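Local coordinates for chitinase (Paenibacillus sp. FPU-7, PDB 5GZT), which probably hydrolyses internal beta-1,4 linkages between N-acetylglucosamine units in chitin and chitodextrins, acting as an endochitinase, at residues D733-V738 and G1009-K1014; Y896-A901 and I950-L955; Q913-L918 and D956-Y961. All blocks are in the same frame, centred on the assembly; numbering follows the deposited sequence. Where two conformers were deposited one is given.

Contact 1 of 3, residues D733-V738 and G1009-K1014; sequences DVRVVV and GVPASK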
# COMPACT_ATOMS: atom_id res chain seq x y z
N ASP B 733 26.69 32.43 10.80
CA ASP B 733 25.69 31.38 10.73
C ASP B 733 24.30 31.99 10.89
O ASP B 733 24.03 32.70 11.83
CB ASP B 733 25.95 30.28 11.80
CG ASP B 733 24.96 29.08 11.66
OD1 ASP B 733 24.69 28.62 10.48
OD2 ASP B 733 24.50 28.60 12.70
N VAL B 734 23.42 31.73 9.94
CA VAL B 734 22.03 32.19 9.97
C VAL B 734 21.11 30.97 10.19
O VAL B 734 21.30 29.96 9.56
CB VAL B 734 21.68 32.93 8.65
CG1 VAL B 734 20.23 33.42 8.65
CG2 VAL B 734 22.58 34.11 8.48
N ARG B 735 20.18 31.03 11.15
CA ARG B 735 19.39 29.88 11.50
C ARG B 735 17.90 30.24 11.26
O ARG B 735 17.45 31.27 11.71
CB ARG B 735 19.59 29.49 12.99
CG ARG B 735 20.97 28.97 13.31
CD ARG B 735 21.04 27.56 12.85
NE ARG B 735 22.35 27.00 12.97
CZ ARG B 735 22.66 25.71 12.96
NH1 ARG B 735 21.73 24.77 12.88
NH2 ARG B 735 23.91 25.34 13.10
N VAL B 736 17.15 29.34 10.62
CA VAL B 736 15.78 29.58 10.17
C VAL B 736 14.89 28.51 10.76
O VAL B 736 15.09 27.34 10.52
CB VAL B 736 15.67 29.50 8.61
CG1 VAL B 736 14.24 29.83 8.16
CG2 VAL B 736 16.63 30.55 8.03
N VAL B 737 13.94 28.90 11.59
CA VAL B 737 13.02 27.89 12.08
C VAL B 737 11.67 28.13 11.37
O VAL B 737 11.20 29.24 11.34
CB VAL B 737 12.79 28.05 13.60
CG1 VAL B 737 11.62 27.19 14.02
CG2 VAL B 737 14.10 27.72 14.40
N VAL B 738 11.11 27.05 10.82
CA VAL B 738 9.80 27.08 10.20
C VAL B 738 8.78 26.61 11.22
O VAL B 738 8.80 25.43 11.65
CB VAL B 738 9.76 26.17 8.96
CG1 VAL B 738 8.43 26.30 8.22
CG2 VAL B 738 10.84 26.56 8.01
N GLY B 1009 23.36 19.35 14.04
CA GLY B 1009 23.45 20.73 14.45
C GLY B 1009 24.69 21.47 13.93
O GLY B 1009 24.87 22.64 14.21
N VAL B 1010 25.47 20.86 13.09
CA VAL B 1010 26.70 21.56 12.64
C VAL B 1010 26.29 22.62 11.63
O VAL B 1010 25.55 22.32 10.67
CB VAL B 1010 27.67 20.62 11.98
CG1 VAL B 1010 28.89 21.32 11.44
CG2 VAL B 1010 28.11 19.47 12.91
N PRO B 1011 26.77 23.84 11.80
CA PRO B 1011 26.46 24.91 10.82
C PRO B 1011 27.06 24.58 9.48
O PRO B 1011 28.16 23.96 9.41
CB PRO B 1011 27.09 26.17 11.41
CG PRO B 1011 27.98 25.70 12.55
CD PRO B 1011 27.61 24.31 12.92
N ALA B 1012 26.31 24.90 8.43
CA ALA B 1012 26.78 24.78 7.03
C ALA B 1012 28.16 25.39 6.83
O ALA B 1012 29.01 24.83 6.16
CB ALA B 1012 25.76 25.41 6.07
N SER B 1013 28.39 26.51 7.47
CA SER B 1013 29.61 27.24 7.29
C SER B 1013 30.85 26.61 8.05
O SER B 1013 31.93 27.14 8.00
CB SER B 1013 29.43 28.72 7.59
OG SER B 1013 29.08 28.95 8.95
N LYS B 1014 30.64 25.50 8.72
CA LYS B 1014 31.76 24.74 9.32
C LYS B 1014 31.96 23.42 8.64
O LYS B 1014 32.64 22.56 9.14
CB LYS B 1014 31.52 24.66 10.84
CG LYS B 1014 31.90 26.03 11.33
CD LYS B 1014 32.14 26.15 12.73
CE LYS B 1014 32.65 27.55 13.05
NZ LYS B 1014 32.82 27.45 14.51
O HOH W 1 26.49 28.65 8.44
O HOH W 2 22.82 22.53 11.27

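Contact 2 of 3, residues Y896-A901 and I950-L955; sequences YPVYGA and INSVEL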
# COMPACT_ATOMS: atom_id res chain seq x y z
N TYR B 896 39.79 6.30 13.77
CA TYR B 896 38.69 7.19 14.09
C TYR B 896 38.39 6.91 15.54
O TYR B 896 38.65 5.79 16.00
CB TYR B 896 37.42 6.88 13.26
CG TYR B 896 37.67 6.93 11.77
CD1 TYR B 896 37.72 8.17 11.08
CD2 TYR B 896 37.90 5.78 11.03
CE1 TYR B 896 37.97 8.24 9.70
CE2 TYR B 896 38.16 5.84 9.63
CZ TYR B 896 38.17 7.07 9.00
OH TYR B 896 38.43 7.16 7.69
N PRO B 897 37.86 7.87 16.27
CA PRO B 897 37.49 7.66 17.68
C PRO B 897 36.55 6.49 17.88
O PRO B 897 35.65 6.27 17.04
CB PRO B 897 36.78 8.94 18.05
CG PRO B 897 37.39 9.96 17.12
CD PRO B 897 37.60 9.23 15.85
N VAL B 898 36.73 5.78 19.00
CA VAL B 898 35.80 4.73 19.51
C VAL B 898 36.00 3.44 18.79
O VAL B 898 36.35 2.41 19.40
CB VAL B 898 34.31 5.10 19.52
CG1 VAL B 898 33.47 3.95 20.12
CG2 VAL B 898 34.06 6.36 20.33
N TYR B 899 35.77 3.45 17.48
CA TYR B 899 35.93 2.26 16.72
C TYR B 899 37.30 2.01 16.17
O TYR B 899 37.59 0.88 15.75
CB TYR B 899 34.86 2.12 15.62
CG TYR B 899 34.83 3.13 14.48
CD1 TYR B 899 34.28 4.43 14.65
CD2 TYR B 899 35.27 2.80 13.21
CE1 TYR B 899 34.25 5.35 13.59
CE2 TYR B 899 35.21 3.74 12.16
CZ TYR B 899 34.66 4.99 12.39
OH TYR B 899 34.60 5.89 11.37
N GLY B 900 38.19 3.00 16.16
CA GLY B 900 39.56 2.76 15.79
C GLY B 900 39.76 2.22 14.38
O GLY B 900 40.80 1.51 14.08
N ALA B 901 38.85 2.56 13.50
CA ALA B 901 38.81 1.97 12.12
C ALA B 901 38.79 0.45 12.18
O ALA B 901 39.43 -0.23 11.34
CB ALA B 901 39.97 2.45 11.30
N ILE B 950 29.63 9.35 12.93
CA ILE B 950 28.74 10.37 13.47
C ILE B 950 28.32 10.09 14.95
O ILE B 950 28.17 10.98 15.83
CB ILE B 950 27.54 10.51 12.50
CG1 ILE B 950 27.98 11.18 11.20
CG2 ILE B 950 26.47 11.38 13.12
CD1 ILE B 950 26.96 11.16 10.10
N ASN B 951 28.20 8.81 15.24
CA ASN B 951 27.81 8.37 16.54
C ASN B 951 28.97 8.30 17.50
O ASN B 951 28.74 8.13 18.69
CB ASN B 951 27.23 6.97 16.40
CG ASN B 951 26.35 6.63 17.55
OD1 ASN B 951 25.30 7.22 17.70
ND2 ASN B 951 26.77 5.69 18.38
N SER B 952 30.19 8.34 16.98
CA SER B 952 31.41 8.16 17.75
C SER B 952 32.04 9.51 18.14
O SER B 952 33.00 9.51 18.88
CB SER B 952 32.41 7.37 16.95
OG SER B 952 32.05 6.04 16.75
N VAL B 953 31.43 10.63 17.70
CA VAL B 953 31.94 11.99 17.89
C VAL B 953 30.80 12.90 18.26
O VAL B 953 29.71 12.70 17.83
CB VAL B 953 32.61 12.37 16.58
CG1 VAL B 953 32.92 13.82 16.53
CG2 VAL B 953 33.89 11.59 16.45
N GLU B 954 31.02 13.90 19.07
CA GLU B 954 29.99 14.82 19.46
C GLU B 954 29.95 16.01 18.50
O GLU B 954 30.35 17.09 18.86
CB GLU B 954 30.18 15.27 20.88
CG GLU B 954 30.42 14.10 21.81
CD GLU B 954 30.47 14.49 23.27
OE1 GLU B 954 31.44 15.17 23.76
OE2 GLU B 954 29.51 14.13 23.95
N LEU B 955 29.43 15.78 17.29
CA LEU B 955 29.41 16.83 16.30
C LEU B 955 28.81 18.12 16.77
O LEU B 955 29.41 19.24 16.54
CB LEU B 955 28.77 16.41 14.98
CG LEU B 955 29.45 15.28 14.24
CD1 LEU B 955 28.62 14.91 13.03
CD2 LEU B 955 30.88 15.53 13.81

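Contact 3 of 3, residues Q913-L918 and D956-Y961; sequences QNFTAL and DKIHQY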
# COMPACT_ATOMS: atom_id res chain seq x y z
N GLN B 913 33.86 11.42 24.20
CA GLN B 913 33.90 12.60 25.02
C GLN B 913 35.30 13.27 25.11
O GLN B 913 35.44 14.55 25.23
CB GLN B 913 33.37 12.33 26.43
CG GLN B 913 31.94 11.80 26.46
CD GLN B 913 31.78 10.29 26.06
OE1 GLN B 913 32.75 9.45 26.08
NE2 GLN B 913 30.54 9.93 25.63
N ASN B 914 36.31 12.43 25.09
CA ASN B 914 37.67 12.92 25.20
C ASN B 914 38.11 13.70 23.92
O ASN B 914 38.97 14.56 24.02
CB ASN B 914 38.61 11.78 25.42
CG ASN B 914 38.43 11.10 26.80
OD1 ASN B 914 37.82 11.62 27.69
ND2 ASN B 914 39.02 9.94 26.94
N PHE B 915 37.60 13.31 22.75
CA PHE B 915 37.84 14.07 21.53
C PHE B 915 37.34 15.49 21.67
O PHE B 915 38.04 16.45 21.32
CB PHE B 915 37.24 13.34 20.34
CG PHE B 915 37.60 13.93 18.98
CD1 PHE B 915 38.86 14.43 18.71
CD2 PHE B 915 36.65 13.94 17.94
CE1 PHE B 915 39.17 14.90 17.45
CE2 PHE B 915 36.97 14.45 16.71
CZ PHE B 915 38.24 14.92 16.46
N THR B 916 36.17 15.63 22.27
CA THR B 916 35.57 16.94 22.51
C THR B 916 36.51 17.71 23.47
O THR B 916 36.79 18.93 23.28
CB THR B 916 34.19 16.75 23.12
OG1 THR B 916 33.39 16.02 22.18
CG2 THR B 916 33.56 18.11 23.54
N ALA B 917 37.00 17.04 24.52
CA ALA B 917 37.88 17.76 25.50
C ALA B 917 39.22 18.09 24.87
O ALA B 917 39.78 19.18 25.14
CB ALA B 917 38.05 16.91 26.82
N LEU B 918 39.68 17.24 23.96
CA LEU B 918 40.92 17.49 23.22
C LEU B 918 40.83 18.74 22.33
O LEU B 918 41.69 19.59 22.36
CB LEU B 918 41.31 16.26 22.41
CG LEU B 918 42.66 16.40 21.71
CD1 LEU B 918 43.81 16.27 22.66
CD2 LEU B 918 42.81 15.30 20.70
N ASP B 956 27.70 18.03 17.50
CA ASP B 956 27.10 19.30 17.93
C ASP B 956 27.90 19.97 19.03
O ASP B 956 27.74 21.18 19.20
CB ASP B 956 25.62 19.16 18.30
CG ASP B 956 24.86 20.46 18.22
OD1 ASP B 956 25.23 21.49 17.56
OD2 ASP B 956 23.86 20.50 18.89
N LYS B 957 28.83 19.27 19.74
CA LYS B 957 29.55 19.95 20.79
C LYS B 957 30.92 20.42 20.28
O LYS B 957 31.53 21.22 20.98
CB LYS B 957 29.80 19.06 22.02
CG LYS B 957 28.50 18.58 22.73
CD LYS B 957 28.81 17.61 23.84
CE LYS B 957 27.54 17.02 24.45
NZ LYS B 957 27.91 16.02 25.52
N ILE B 958 31.40 19.91 19.15
CA ILE B 958 32.78 20.24 18.77
C ILE B 958 32.93 21.39 17.78
O ILE B 958 34.02 22.00 17.72
CB ILE B 958 33.55 19.06 18.32
CG1 ILE B 958 33.00 18.49 17.07
CG2 ILE B 958 33.62 17.99 19.42
CD1 ILE B 958 33.87 17.38 16.57
N HIS B 959 31.87 21.67 17.00
CA HIS B 959 31.93 22.69 15.95
C HIS B 959 32.31 24.01 16.41
O HIS B 959 33.05 24.70 15.68
CB HIS B 959 30.70 22.74 14.98
CG HIS B 959 29.43 23.13 15.63
ND1 HIS B 959 29.10 24.43 15.91
CD2 HIS B 959 28.40 22.37 16.06
CE1 HIS B 959 27.94 24.46 16.54
NE2 HIS B 959 27.48 23.21 16.60
N GLN B 960 31.94 24.34 17.63
CA GLN B 960 32.34 25.61 18.21
C GLN B 960 33.87 25.86 18.30
O GLN B 960 34.23 26.96 18.31
CB GLN B 960 31.80 25.81 19.65
CG GLN B 960 32.32 24.75 20.62
CD GLN B 960 31.63 24.85 22.03
OE1 GLN B 960 30.96 23.93 22.48
NE2 GLN B 960 31.78 25.92 22.66
N TYR B 961 34.67 24.81 18.42
CA TYR B 961 36.14 24.93 18.54
C TYR B 961 36.85 24.99 17.18
O TYR B 961 38.04 25.17 17.19
CB TYR B 961 36.61 23.67 19.30
CG TYR B 961 35.94 23.54 20.68
CD1 TYR B 961 35.93 24.59 21.59
CD2 TYR B 961 35.28 22.37 21.05
CE1 TYR B 961 35.31 24.48 22.84
CE2 TYR B 961 34.62 22.25 22.32
CZ TYR B 961 34.65 23.30 23.18
OH TYR B 961 34.04 23.16 24.41

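Contact 1 of 3, residues D733-V738 and G1009-K1014
R735 reaches across to the main chain of G1009-P1011, while the carboxylate of D733, two residues back on the same face of the strand, packs against P1011 CB. The CB of R735 starts off beside the loop; CG lies anti to the carbonyl carbon, a bend at chi2 (-78°) turns CD, and the nearly straight remainder carries the guanidinium to the loop. NE donates to the syn lone pair of D733 OD2 at 2.7 Å, nearly in the guanidinium plane, and this salt bridge fixes the rotation of the group. NH2 has a second, weak bond to the same oxygen, but its main acceptor is G1009 O at 3.1 Å, approached from above the carbonyl plane. That carbonyl is presented by the Schellman turn closing helix 998-1007, in which G1009 takes positive phi.

The contact thus joins two domains: strand 732-738 of the immunoglobulin-like domain meets a loop that leads into strand 1015-1020 of the second family 18 TIM barrel, on the side where the barrel strands begin.

Beyond the bond, NH2 also lies 3.4 Å from P1011 CA. NH1 reaches V1010 O through a water, 3.0 Å from NH1, and has a further acceptor in P753 O. D733 crosses P1011 at about a right angle, with OD1 3.6 Å from P1011 CB. OD1 is also hydrogen-bonded to S755 OG of strand 754-759, and accepts from a water 2.7 Å away that bridges to S1013 OG.

Contact 2 of 3, residues Y896-A901 and I950-L955
The Y899 ring turns an edge to S952: OG of the serine lies near the ring plane, 3.5 Å from Y899 CD1, with CE1 a little farther off. The ring of F902 also meets it, with planes at about 45°, and I948 and Y949 of helix 947-952 touch it too. Both segments belong to the second family 18 TIM barrel. The contact joins the loop after barrel strand 889-893 to the link that runs from the end of helix 947-952 to the start of helix 955-958, in the crossover from strand 938-943 to strand 964-967.

S952 is the residue around which the others gather. Its CB sits 3.4 Å from P897 O, and V898 closes over it from the next position, CB of V898 being 3.7 Å from S952 OG. With no hydrogen bond across the contact, the hydroxyl is satisfied within its own helix: OG is anti to the carbonyl carbon (chi1 -69°), beside the backbone N, and bonds I948 O one turn earlier. The valine CG2 reaches past it to S952 O, 3.6 Å away.

The backbone of P897-Y899 turns sharply here. V898 has positive phi (79°) and centres a classic gamma turn, closed by a weak bond from Y899 N to P897 O. D911 OD2 and S907 OG hold V898 N and V898 O from outside, while G900 N bonds Y896 O. Beside S952, the proline ring and V953 cross obliquely as the apolar part of the contact. There V953 CG2, which also packs toward F915 of helix 911-933, meets P897 CG at 3.9 Å.

Contact 3 of 3, residues Q913-L918 and D956-Y961
T916 meets I958 at the nearest point of the two backbones, with OG1 3.4 Å from the methyl CG2 of the isoleucine and T916 CB 3.9 Å from the same I958 CG2. These residues join helix 911-933 to helix 955-958 and the 3-10 turn after it, elements that in the TIM barrel follow the neighbouring strands 889-893 and 938-943. The two side chains cross obliquely. I958 has CG1 between the backbone N and the carbonyl carbon (chi1 65°), while CG2, anti to the carbonyl carbon, is the branch that meets the threonine. Farther along, CD1 comes within 4.3 Å of F915 CE2, and both residues rest on I941 of strand 938-943. The methyl of T916 faces K957, CG2 to CB at 4.2 Å, and Y961 CE2 approaches T916 O.

Outside this first layer, E954 at the N-cap of helix 955-958 holds both sides: OE1 is hydrogen-bonded to T916 OG1, and OE2 forms a salt bridge with K957 NZ. W894 meets F915 with ring planes nearly perpendicular. In one of the two conformers of D956, H959 NE2 donates to its OD1. On the other flank, Q960 CG lies over the centre of the Y961 ring, 3.5 Å above its plane.

Contacts 2 and 3 share their elements: each pairs the region following strand 889-893 with that following strand 938-943, and V953 and E954 pass from one to the other, V953 packing on I958. Contact 2 is buried and lacks cross-contact hydrogen bonds; contact 3 is partly buried, apolar at its centre with charged groups at its margin. Contact 1 instead joins separate domains through one arginine bond to a main-chain carbonyl and bridging waters, the arginine being positioned by a salt bridge within its own strand. It still reaches the others: V1010 packs on L955, P1011 on H959, and K1014 NZ probably bonds H959 O, so loop 1009-1014 rests on helix 955-958 and the 3-10 turn after it.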